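Local structure of cycloalternan-forming enzyme (Listeria monocytogenes serovar 1/2a, 5F7U) at residues M806-Q811 and Y823-F828. The protein is a multidomain enzyme of glycoside hydrolase family 31, with a TIM-barrel domain flanked by beta-rich domains and a family 6 carbohydrate-binding module. The protein carries 1 engineered substitution. Sequence-based numbering, arbitrary orientation.
With MG (magnesium ion), chain K.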
loop_
_atom_site.group_PDB
_atom_site.type_symbol
_atom_site.label_atom_id
_atom_site.label_comp_id
_atom_site.label_asym_id
_atom_site.label_seq_id
_atom_site.Cartn_x
_atom_site.Cartn_y
_atom_site.Cartn_z
ATOM N N MET A 806 -14.415 -19.949 12.131
ATOM C CA MET A 806 -15.727 -20.315 11.552
ATOM C C MET A 806 -16.781 -20.561 12.620
ATOM O O MET A 806 -16.454 -20.890 13.761
ATOM C CB MET A 806 -15.603 -21.586 10.688
ATOM C CG MET A 806 -14.573 -21.506 9.573
ATOM S SD MET A 806 -14.939 -20.272 8.314
ATOM C CE MET A 806 -15.476 -21.316 6.966
ATOM N N THR A 807 -18.049 -20.419 12.234
ATOM C CA THR A 807 -19.174 -20.825 13.094
ATOM C C THR A 807 -19.381 -22.334 12.933
ATOM O O THR A 807 -18.709 -22.975 12.118
ATOM C CB THR A 807 -20.487 -20.142 12.682
ATOM O OG1 THR A 807 -20.900 -20.650 11.406
ATOM C CG2 THR A 807 -20.327 -18.625 12.624
ATOM N N ASP A 808 -20.341 -22.899 13.669
ATOM C CA ASP A 808 -20.737 -24.287 13.437
ATOM C C ASP A 808 -21.313 -24.555 12.038
ATOM O O ASP A 808 -21.539 -25.713 11.669
ATOM C CB ASP A 808 -21.754 -24.739 14.494
ATOM C CG ASP A 808 -21.113 -25.049 15.830
ATOM O OD1 ASP A 808 -19.879 -24.951 15.968
ATOM O OD2 ASP A 808 -21.856 -25.412 16.762
ATOM N N GLY A 809 -21.599 -23.496 11.285
ATOM C CA GLY A 809 -22.060 -23.624 9.905
ATOM C C GLY A 809 -20.929 -23.929 8.931
ATOM O O GLY A 809 -21.156 -24.496 7.862
ATOM N N TYR A 810 -19.708 -23.534 9.292
ATOM C CA TYR A 810 -18.497 -23.847 8.524
ATOM C C TYR A 810 -18.475 -23.333 7.061
ATOM O O TYR A 810 -17.745 -23.865 6.224
ATOM C CB TYR A 810 -18.212 -25.365 8.590
ATOM C CG TYR A 810 -17.566 -25.810 9.886
ATOM C CD1 TYR A 810 -16.206 -25.560 10.129
ATOM C CD2 TYR A 810 -18.295 -26.485 10.863
ATOM C CE1 TYR A 810 -15.598 -25.970 11.304
ATOM C CE2 TYR A 810 -17.690 -26.906 12.045
ATOM C CZ TYR A 810 -16.343 -26.646 12.256
ATOM O OH TYR A 810 -15.749 -27.066 13.431
ATOM N N GLN A 811 -19.274 -22.313 6.763
ATOM C CA GLN A 811 -19.209 -21.671 5.448
ATOM C C GLN A 811 -18.608 -20.277 5.582
ATOM O O GLN A 811 -18.783 -19.632 6.608
ATOM C CB GLN A 811 -20.596 -21.564 4.816
ATOM C CG GLN A 811 -21.289 -22.931 4.619
ATOM C CD GLN A 811 -20.710 -23.735 3.454
ATOM O OE1 GLN A 811 -20.507 -23.191 2.372
ATOM N NE2 GLN A 811 -20.449 -25.042 3.665
ATOM N N TYR A 823 -11.426 -17.994 19.565
ATOM C CA TYR A 823 -12.003 -18.421 18.297
ATOM C C TYR A 823 -13.320 -19.114 18.571
ATOM O O TYR A 823 -13.547 -19.639 19.676
ATOM C CB TYR A 823 -11.087 -19.423 17.567
ATOM C CG TYR A 823 -9.653 -18.949 17.381
ATOM C CD1 TYR A 823 -9.346 -17.884 16.524
ATOM C CD2 TYR A 823 -8.604 -19.565 18.070
ATOM C CE1 TYR A 823 -8.032 -17.448 16.363
ATOM C CE2 TYR A 823 -7.287 -19.140 17.907
ATOM C CZ TYR A 823 -7.007 -18.083 17.050
ATOM O OH TYR A 823 -5.709 -17.624 16.904
ATOM N N ASP A 824 -14.165 -19.165 17.553
ATOM C CA ASP A 824 -15.339 -20.020 17.583
ATOM C C ASP A 824 -14.829 -21.430 17.217
ATOM O O ASP A 824 -14.411 -22.177 18.118
ATOM C CB ASP A 824 -16.432 -19.460 16.662
ATOM C CG ASP A 824 -17.764 -20.192 16.790
ATOM O OD1 ASP A 824 -17.831 -21.279 17.399
ATOM O OD2 ASP A 824 -18.768 -19.673 16.257
ATOM N N ASN A 825 -14.798 -21.749 15.920
ATOM C CA ASN A 825 -14.150 -22.971 15.414
ATOM C C ASN A 825 -12.897 -22.628 14.620
ATOM O O ASN A 825 -12.986 -22.156 13.469
ATOM C CB ASN A 825 -15.097 -23.794 14.538
ATOM C CG ASN A 825 -16.333 -24.262 15.283
ATOM O OD1 ASN A 825 -16.258 -24.672 16.438
ATOM N ND2 ASN A 825 -17.473 -24.232 14.613
ATOM N N LEU A 826 -11.734 -22.832 15.227
ATOM C CA LEU A 826 -10.474 -22.568 14.504
ATOM C C LEU A 826 -10.338 -23.644 13.433
ATOM O O LEU A 826 -10.408 -24.848 13.738
ATOM C CB LEU A 826 -9.288 -22.575 15.453
ATOM C CG LEU A 826 -7.879 -22.424 14.887
ATOM C CD1 LEU A 826 -7.690 -21.063 14.236
ATOM C CD2 LEU A 826 -6.907 -22.610 16.046
ATOM N N THR A 827 -10.145 -23.192 12.195
ATOM C CA THR A 827 -10.271 -24.018 10.997
ATOM C C THR A 827 -9.090 -23.743 10.078
ATOM O O THR A 827 -8.619 -22.613 10.029
ATOM C CB THR A 827 -11.608 -23.731 10.275
ATOM O OG1 THR A 827 -12.697 -23.997 11.172
ATOM C CG2 THR A 827 -11.802 -24.604 9.022
ATOM N N PHE A 828 -8.586 -24.772 9.389
ATOM C CA PHE A 828 -7.546 -24.557 8.384
ATOM C C PHE A 828 -8.023 -25.122 7.062
ATOM O O PHE A 828 -8.228 -26.339 6.948
ATOM C CB PHE A 828 -6.209 -25.204 8.783
ATOM C CG PHE A 828 -5.610 -24.619 10.025
ATOM C CD1 PHE A 828 -6.001 -25.082 11.283
ATOM C CD2 PHE A 828 -4.656 -23.593 9.944
ATOM C CE1 PHE A 828 -5.473 -24.520 12.444
ATOM C CE2 PHE A 828 -4.105 -23.053 11.102
ATOM C CZ PHE A 828 -4.530 -23.507 12.349
HETATM MG MG MG K . -13.791 -21.753 20.187
HETATM O O HOH W 1 -21.109 -21.560 15.989
HETATM O O HOH W 2 -18.364 -24.488 18.481
HETATM O O HOH W 3 -11.792 -22.423 19.940
HETATM O O HOH W 4 -14.027 -24.262 20.796
HETATM O O HOH W 5 -13.084 -20.911 22.370
#
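The end of an antiparallel strand pair, 801-806 with 825-830, in a mixed beta-sheet of the beta-rich region following the TIM barrel opens here into a type I turn, T807 to Y810. M806 and N825 form a hydrogen-bonded pair: M806 N reaches N825 O at 3.0 Å, from above the carbonyl plane, and N825 N reaches M806 O at 2.9 Å, in plane. N825 O also accepts from T827 OG1, so two donors grip it. The turn closes through Y810 N to T807 O and an ST turn, in which T807 OG1, placed between its backbone N and carbonyl carbon (chi1 68°), accepts from G809 N.

N825 reaches into this turn, its CG anti to its own carbonyl carbon (chi1 -61°). Its ND2 gives a nearly straight bond of 2.9 Å to the anti lone pair of D808 OD1, carboxylate and amide almost coplanar, and a weak one to T807 O. The Y810 ring lies nearly parallel to that amide, with OH 3.4 Å from N825 CG; the hydroxyl is hydrogen-bonded to T875 OG1 on strand 874-879. T827 OG1 meets the ring edge at CE1 and touches M806 CG.

On the solvent side, water 1 links D808 N to D824 OD2. The two aspartates lie close enough that their charges probably repel. Just before the strand, the backbone oxygens Y823 O and D824 O bind the same magnesium ion, each at 2.2 Å, and waters 3, 4 and 5 are its other ligands here, water 3 at 2.1 Å.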